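PDB 4OQJ: PKS from Streptomyces albus, which probably elongates carrier-bound acyl chains by condensation, as a ketosynthase in the AT-less polyketide synthase of the oxazolomycin pathway. Local coordinates for residues V134-L144 and N167-A177; A615-T623 and L633-A642. All coordinates share one frame; numbering follows the deposited sequence.

In the fold
The two contacts illustrate how chemistry follows position in a fold. Contact 1 is buried in the ketosynthase, where the strand 132-138 of the large mixed sheet meets helix 171-180 beside the second subunit; small aliphatic groups pack there, and paired amides and a lysine ammonium bond to particular buried carbonyl oxygens. Contact 2 lies towards the periphery of the chain, in a small parallel sheet with no other subunit against it, and relies on a single backbone bridge and an arginine stacked on a histidine. The centres of contact 1 and contact 2 are about 54 Å apart, and no element is shared. Both nevertheless join a strand to a segment that returns to it after an intervening, largely helical stretch.

Contact 1 of 2, residues V134-L144 and N167-A177; sequences VYAGVGLNTYL and NDKDFVATRTA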
# COMPACT_ATOMS: atom_id res chain seq x y z
N VAL A 134 3.24 -3.56 -9.16
CA VAL A 134 3.41 -2.12 -9.21
C VAL A 134 2.78 -1.43 -8.02
O VAL A 134 1.59 -1.64 -7.69
CB VAL A 134 2.84 -1.52 -10.54
CG1 VAL A 134 1.40 -1.94 -10.78
CG2 VAL A 134 2.98 0.01 -10.55
N TYR A 135 3.59 -0.60 -7.36
CA TYR A 135 3.16 0.25 -6.25
C TYR A 135 3.40 1.71 -6.62
O TYR A 135 4.52 2.12 -6.88
CB TYR A 135 3.92 -0.13 -4.97
CG TYR A 135 3.57 -1.52 -4.49
CD1 TYR A 135 4.21 -2.65 -4.98
CD2 TYR A 135 2.55 -1.69 -3.56
CE1 TYR A 135 3.85 -3.93 -4.53
CE2 TYR A 135 2.20 -2.94 -3.12
CZ TYR A 135 2.84 -4.05 -3.59
OH TYR A 135 2.42 -5.28 -3.11
N ALA A 136 2.34 2.50 -6.65
CA ALA A 136 2.48 3.87 -7.14
C ALA A 136 1.43 4.79 -6.54
O ALA A 136 0.37 4.33 -6.12
CB ALA A 136 2.37 3.88 -8.65
N GLY A 137 1.74 6.08 -6.49
CA GLY A 137 0.80 7.06 -5.97
C GLY A 137 0.84 8.33 -6.80
O GLY A 137 1.87 8.64 -7.39
N VAL A 138 -0.27 9.05 -6.86
CA VAL A 138 -0.30 10.36 -7.49
C VAL A 138 -0.78 11.39 -6.49
O VAL A 138 -1.40 11.06 -5.47
CB VAL A 138 -1.19 10.39 -8.75
CG1 VAL A 138 -0.63 9.43 -9.82
CG2 VAL A 138 -2.62 10.02 -8.41
N GLY A 139 -0.51 12.64 -6.79
CA GLY A 139 -0.86 13.73 -5.92
C GLY A 139 -2.32 14.11 -6.05
O GLY A 139 -3.06 13.48 -6.78
N LEU A 140 -2.71 15.12 -5.29
CA LEU A 140 -4.04 15.68 -5.34
C LEU A 140 -4.46 15.87 -6.79
O LEU A 140 -3.72 16.47 -7.57
CB LEU A 140 -4.08 17.02 -4.61
CG LEU A 140 -5.39 17.79 -4.69
CD1 LEU A 140 -6.52 17.06 -3.94
CD2 LEU A 140 -5.19 19.20 -4.12
N ASN A 141 -5.64 15.38 -7.16
CA ASN A 141 -6.06 15.49 -8.56
C ASN A 141 -6.73 16.84 -8.80
O ASN A 141 -7.94 16.98 -8.70
CB ASN A 141 -7.00 14.35 -8.95
CG ASN A 141 -7.23 14.29 -10.44
OD1 ASN A 141 -6.83 15.19 -11.18
ND2 ASN A 141 -7.88 13.23 -10.90
N THR A 142 -5.92 17.86 -9.09
CA THR A 142 -6.47 19.18 -9.35
C THR A 142 -7.05 19.26 -10.77
O THR A 142 -7.79 20.18 -11.08
CB THR A 142 -5.39 20.28 -9.15
OG1 THR A 142 -4.18 19.91 -9.82
CG2 THR A 142 -5.10 20.48 -7.64
N TYR A 143 -6.72 18.29 -11.62
CA TYR A 143 -7.31 18.20 -12.97
C TYR A 143 -8.81 17.94 -12.87
O TYR A 143 -9.61 18.55 -13.57
CB TYR A 143 -6.64 17.10 -13.77
CG TYR A 143 -6.93 17.06 -15.26
CD1 TYR A 143 -6.34 17.97 -16.13
CD2 TYR A 143 -7.75 16.08 -15.80
CE1 TYR A 143 -6.58 17.91 -17.48
CE2 TYR A 143 -7.99 16.02 -17.15
CZ TYR A 143 -7.40 16.93 -17.99
OH TYR A 143 -7.64 16.86 -19.35
N LEU A 144 -9.18 17.02 -11.98
CA LEU A 144 -10.57 16.70 -11.73
C LEU A 144 -11.29 17.87 -11.08
O LEU A 144 -12.39 18.24 -11.48
CB LEU A 144 -10.65 15.46 -10.83
CG LEU A 144 -12.03 15.06 -10.30
CD1 LEU A 144 -12.95 14.65 -11.43
CD2 LEU A 144 -11.89 13.94 -9.29
N ASN A 167 -9.86 9.15 -13.05
CA ASN A 167 -9.31 10.19 -12.19
C ASN A 167 -9.06 9.85 -10.73
O ASN A 167 -8.27 10.53 -10.07
CB ASN A 167 -10.22 11.42 -12.24
CG ASN A 167 -9.96 12.25 -13.47
OD1 ASN A 167 -9.06 13.09 -13.48
ND2 ASN A 167 -10.73 12.01 -14.53
N ASP A 168 -9.73 8.84 -10.20
CA ASP A 168 -9.54 8.56 -8.78
C ASP A 168 -8.16 7.91 -8.56
O ASP A 168 -7.62 7.25 -9.45
CB ASP A 168 -10.68 7.68 -8.25
CG ASP A 168 -10.95 7.92 -6.77
OD1 ASP A 168 -10.43 8.92 -6.23
OD2 ASP A 168 -11.70 7.14 -6.17
N LYS A 169 -7.58 8.15 -7.39
CA LYS A 169 -6.22 7.69 -7.08
C LYS A 169 -6.04 6.19 -7.28
O LYS A 169 -4.97 5.73 -7.66
CB LYS A 169 -5.86 8.05 -5.63
CG LYS A 169 -5.89 9.53 -5.33
CD LYS A 169 -4.58 10.02 -4.72
CE LYS A 169 -4.64 11.50 -4.46
NZ LYS A 169 -3.47 11.98 -3.69
N ASP A 170 -7.11 5.46 -6.99
CA ASP A 170 -7.14 4.00 -7.05
C ASP A 170 -6.69 3.43 -8.37
O ASP A 170 -6.33 2.26 -8.44
CB ASP A 170 -8.55 3.45 -6.83
CG ASP A 170 -9.17 3.92 -5.56
OD1 ASP A 170 -9.23 5.15 -5.35
OD2 ASP A 170 -9.62 3.05 -4.76
N PHE A 171 -6.75 4.22 -9.44
CA PHE A 171 -6.62 3.64 -10.77
C PHE A 171 -5.26 3.87 -11.40
O PHE A 171 -5.01 3.36 -12.48
CB PHE A 171 -7.76 4.16 -11.66
CG PHE A 171 -9.11 3.81 -11.12
CD1 PHE A 171 -9.58 2.51 -11.21
CD2 PHE A 171 -9.88 4.74 -10.45
CE1 PHE A 171 -10.82 2.15 -10.67
CE2 PHE A 171 -11.12 4.39 -9.92
CZ PHE A 171 -11.58 3.09 -10.03
N VAL A 172 -4.35 4.57 -10.72
CA VAL A 172 -3.04 4.84 -11.35
C VAL A 172 -2.25 3.54 -11.52
O VAL A 172 -1.69 3.31 -12.58
CB VAL A 172 -2.18 5.87 -10.57
CG1 VAL A 172 -1.85 5.45 -9.14
CG2 VAL A 172 -0.88 6.17 -11.34
N ALA A 173 -2.24 2.69 -10.49
CA ALA A 173 -1.46 1.48 -10.54
C ALA A 173 -2.14 0.46 -11.43
O ALA A 173 -1.47 -0.21 -12.21
CB ALA A 173 -1.23 0.90 -9.13
N THR A 174 -3.46 0.33 -11.33
CA THR A 174 -4.15 -0.68 -12.12
C THR A 174 -4.27 -0.32 -13.62
O THR A 174 -4.24 -1.20 -14.46
CB THR A 174 -5.57 -0.92 -11.58
OG1 THR A 174 -6.31 0.30 -11.60
CG2 THR A 174 -5.48 -1.48 -10.16
N ARG A 175 -4.41 0.96 -13.95
CA ARG A 175 -4.35 1.38 -15.36
C ARG A 175 -3.02 0.96 -15.96
O ARG A 175 -2.98 0.43 -17.07
CB ARG A 175 -4.50 2.89 -15.51
CG ARG A 175 -4.43 3.37 -16.97
CD ARG A 175 -4.57 4.87 -17.10
NE ARG A 175 -5.40 5.37 -16.03
CZ ARG A 175 -6.72 5.26 -16.00
NH1 ARG A 175 -7.38 5.70 -14.94
NH2 ARG A 175 -7.37 4.70 -17.00
N THR A 176 -1.95 1.16 -15.20
CA THR A 176 -0.62 0.78 -15.66
C THR A 176 -0.54 -0.73 -15.81
O THR A 176 0.00 -1.22 -16.80
CB THR A 176 0.46 1.31 -14.70
OG1 THR A 176 0.36 2.74 -14.62
CG2 THR A 176 1.85 0.95 -15.17
N ALA A 177 -1.08 -1.48 -14.85
CA ALA A 177 -1.03 -2.94 -14.92
C ALA A 177 -1.79 -3.43 -16.16
O ALA A 177 -1.33 -4.33 -16.88
CB ALA A 177 -1.61 -3.55 -13.68
O HOH W 1 -2.55 7.17 -6.25
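Asn-141 and Asn-167 meet with their side chains crossing at about a right angle, yet their amide planes lie only 21° apart. ND2 of Asn-141 donates to OD1 of Asn-167 at 2.8 Å, in the carbonyl plane and on a lone pair, and again to the backbone O of Asn-167 at 2.9 Å. Asn-141 has CG anti to the backbone N (chi1 -169°), and its OD1 accepts from Leu-144 N at 3.1 Å, the N-cap bond, with the donor above the amide's carbonyl plane. One amide thus fixes the start of that helix and ties it to Asn-167, whose OD1 lies at the edge of the Tyr-143 ring.

Along the strand aliphatic contacts join the polar ones. Val-138 and Val-172 reach tip to tip, CG1 of the former 3.6 Å from CG2 of the latter. The side chains of Val-138 and Lys-169 slide past each other in opposite directions, and the lysine chain, bent at chi2 (-126°), brings NZ to Val-138 O at 2.9 Å. The stronger partner of this ammonium is Asp-170 of the second subunit, so the strand end is coupled to the dimer interface. A water spans Val-138 N and Lys-169 O. Toward the start of the strand, Val-134 CG1 rests 3.6 Å from Ala-173 O. With Ala-136 facing Ala-173, the axes of the short segments come within 7.5 Å, as small side chains allow.

This is a layer boundary of the thiolase-type fold: strand 132-138 runs between strands 186-190 and 214-221, Phe-110 of helix 105-121 packs on Ala-136 and Thr-176, and Tyr-135 packs on helix 195-209.

Contact 2 of 2, residues A615-T623 and L633-A642; sequences APVVAADRT and LDGIGAQHTA
Arg-622 carries this contact, its guanidinium lying between the ring of His-640 over one face and CD1 of Leu-633 over the other. Strand 617-618, at the edge of a small parallel sheet, is followed by helix 627-635 and a loop that returns alongside it in a single parallel bridge, Val-618 with Gln-639. Guanidinium and imidazole stack nearly flat, centres 3.6 Å apart and planes at 12°, although the two side chains cross at about a right angle.

Bonds at the guanidinium edge fix its rotation. NE of Arg-622 donates almost straight (171°) to a lone pair of Ala-619 O at 2.8 Å, and NH2 reaches Ala-638 O, also at 2.8 Å, approaching from above that carbonyl's plane; a weak bond joins NH2 to Gln-639 O. Extended from CG to NE, with chi2 and chi3 both close to 180°, the chain carries its guanidinium across to these two carbonyls.

Behind the arginine, the bridge sets the carbonyls in place: Gln-639 N donates to Val-617 O at 2.8 Å and Ala-619 N to Gln-639 O at 2.9 Å. Apolar side chains pack on the side of helix 627-635, Ala-619 CB touching Leu-633 CD1 at 3.8 Å while Val-617 meets Ile-636 and Ala-638. Farther out, strand 547-549 pairs with 617-618, and helix 594-610 receives Leu-633 on Phe-598 and Ile-636 on Tyr-602.

The turn that brings Ala-638 back to the strand is a Schellman motif, in which Gly-637, with positive phi, ends the helix and Ala-638 N bonds to Leu-633 O at 2.9 Å.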
# COMPACT_ATOMS: atom_id res chain seq x y z
N ALA A 615 5.92 -18.24 -41.77
CA ALA A 615 5.92 -17.99 -43.21
C ALA A 615 5.81 -19.30 -44.00
O ALA A 615 6.58 -20.23 -43.76
CB ALA A 615 7.18 -17.27 -43.61
N PRO A 616 4.87 -19.38 -44.95
CA PRO A 616 4.80 -20.58 -45.79
C PRO A 616 6.07 -20.84 -46.59
O PRO A 616 6.73 -19.89 -47.04
CB PRO A 616 3.63 -20.29 -46.74
CG PRO A 616 2.82 -19.26 -46.07
CD PRO A 616 3.77 -18.44 -45.24
N VAL A 617 6.40 -22.11 -46.73
CA VAL A 617 7.47 -22.55 -47.61
C VAL A 617 6.85 -22.88 -48.96
O VAL A 617 5.96 -23.73 -49.04
CB VAL A 617 8.21 -23.78 -47.06
CG1 VAL A 617 9.26 -24.28 -48.05
CG2 VAL A 617 8.87 -23.45 -45.72
N VAL A 618 7.32 -22.21 -50.01
CA VAL A 618 6.92 -22.51 -51.38
C VAL A 618 8.03 -23.26 -52.12
O VAL A 618 9.16 -22.77 -52.24
CB VAL A 618 6.56 -21.23 -52.16
CG1 VAL A 618 6.13 -21.56 -53.60
CG2 VAL A 618 5.45 -20.49 -51.45
N ALA A 619 7.71 -24.45 -52.59
CA ALA A 619 8.60 -25.24 -53.44
C ALA A 619 7.90 -25.50 -54.77
O ALA A 619 7.21 -26.50 -54.93
CB ALA A 619 8.98 -26.55 -52.76
N ALA A 620 8.11 -24.59 -55.73
CA ALA A 620 7.32 -24.58 -56.96
C ALA A 620 7.82 -25.55 -58.04
O ALA A 620 7.05 -25.97 -58.90
CB ALA A 620 7.29 -23.17 -57.52
N ASP A 621 9.10 -25.93 -57.97
CA ASP A 621 9.73 -26.78 -58.98
C ASP A 621 10.46 -27.96 -58.33
O ASP A 621 11.62 -27.84 -57.93
CB ASP A 621 10.71 -25.95 -59.82
CG ASP A 621 11.44 -26.79 -60.86
OD1 ASP A 621 10.92 -27.86 -61.24
OD2 ASP A 621 12.53 -26.37 -61.30
N ARG A 622 9.78 -29.11 -58.26
CA ARG A 622 10.27 -30.26 -57.51
C ARG A 622 10.72 -31.42 -58.41
O ARG A 622 10.89 -32.54 -57.93
CB ARG A 622 9.19 -30.75 -56.55
CG ARG A 622 8.48 -29.63 -55.78
CD ARG A 622 7.56 -30.18 -54.71
NE ARG A 622 6.80 -29.12 -54.05
CZ ARG A 622 6.02 -29.32 -52.99
NH1 ARG A 622 5.92 -30.53 -52.45
NH2 ARG A 622 5.36 -28.30 -52.45
N THR A 623 10.91 -31.14 -59.69
CA THR A 623 11.15 -32.20 -60.68
C THR A 623 12.43 -32.99 -60.40
O THR A 623 12.38 -34.20 -60.16
CB THR A 623 11.22 -31.63 -62.10
OG1 THR A 623 12.28 -30.66 -62.18
CG2 THR A 623 9.91 -30.96 -62.48
N LEU A 633 9.33 -32.42 -48.02
CA LEU A 633 8.53 -31.27 -48.40
C LEU A 633 7.07 -31.49 -48.04
O LEU A 633 6.38 -30.56 -47.62
CB LEU A 633 8.67 -30.98 -49.90
CG LEU A 633 9.95 -30.27 -50.34
CD1 LEU A 633 9.96 -30.11 -51.84
CD2 LEU A 633 10.12 -28.91 -49.66
N ASP A 634 6.60 -32.73 -48.20
CA ASP A 634 5.24 -33.09 -47.82
C ASP A 634 5.04 -32.96 -46.31
O ASP A 634 4.02 -32.45 -45.85
CB ASP A 634 4.91 -34.51 -48.27
CG ASP A 634 4.45 -34.57 -49.71
OD1 ASP A 634 3.40 -33.98 -50.03
OD2 ASP A 634 5.13 -35.23 -50.53
N GLY A 635 6.03 -33.44 -45.55
CA GLY A 635 5.98 -33.41 -44.11
C GLY A 635 5.81 -32.03 -43.51
O GLY A 635 5.08 -31.86 -42.54
N ILE A 636 6.49 -31.03 -44.07
CA ILE A 636 6.34 -29.65 -43.61
C ILE A 636 5.22 -28.95 -44.37
O ILE A 636 4.98 -27.76 -44.18
CB ILE A 636 7.64 -28.83 -43.78
CG1 ILE A 636 8.01 -28.66 -45.26
CG2 ILE A 636 8.78 -29.47 -43.00
CD1 ILE A 636 9.13 -27.66 -45.51
N GLY A 637 4.55 -29.68 -45.25
CA GLY A 637 3.44 -29.14 -46.01
C GLY A 637 3.83 -27.95 -46.84
O GLY A 637 3.20 -26.90 -46.76
N ALA A 638 4.87 -28.10 -47.65
CA ALA A 638 5.31 -27.03 -48.52
C ALA A 638 4.28 -26.79 -49.62
O ALA A 638 3.79 -27.73 -50.23
CB ALA A 638 6.67 -27.34 -49.13
N GLN A 639 3.95 -25.53 -49.86
CA GLN A 639 3.02 -25.19 -50.92
C GLN A 639 3.68 -25.27 -52.30
O GLN A 639 4.91 -25.22 -52.41
CB GLN A 639 2.45 -23.79 -50.66
CG GLN A 639 1.72 -23.69 -49.31
CD GLN A 639 1.33 -22.27 -48.94
OE1 GLN A 639 1.45 -21.34 -49.75
NE2 GLN A 639 0.86 -22.09 -47.71
N HIS A 640 2.88 -25.43 -53.35
CA HIS A 640 3.39 -25.46 -54.71
C HIS A 640 3.36 -24.06 -55.34
O HIS A 640 4.01 -23.82 -56.36
CB HIS A 640 2.59 -26.45 -55.56
CG HIS A 640 2.81 -27.87 -55.15
ND1 HIS A 640 2.06 -28.49 -54.17
CD2 HIS A 640 3.71 -28.79 -55.57
CE1 HIS A 640 2.49 -29.73 -54.01
NE2 HIS A 640 3.48 -29.94 -54.84
N THR A 641 2.61 -23.16 -54.71
CA THR A 641 2.64 -21.75 -55.09
C THR A 641 1.96 -20.87 -54.03
O THR A 641 1.34 -21.38 -53.09
CB THR A 641 1.96 -21.52 -56.46
OG1 THR A 641 1.45 -20.18 -56.53
CG2 THR A 641 0.81 -22.50 -56.68
N ALA A 642 2.10 -19.55 -54.17
CA ALA A 642 1.48 -18.59 -53.26
C ALA A 642 0.61 -17.60 -54.03
O ALA A 642 0.96 -17.19 -55.15
CB ALA A 642 2.55 -17.85 -52.46
O HOH W 2 4.36 -24.39 -59.67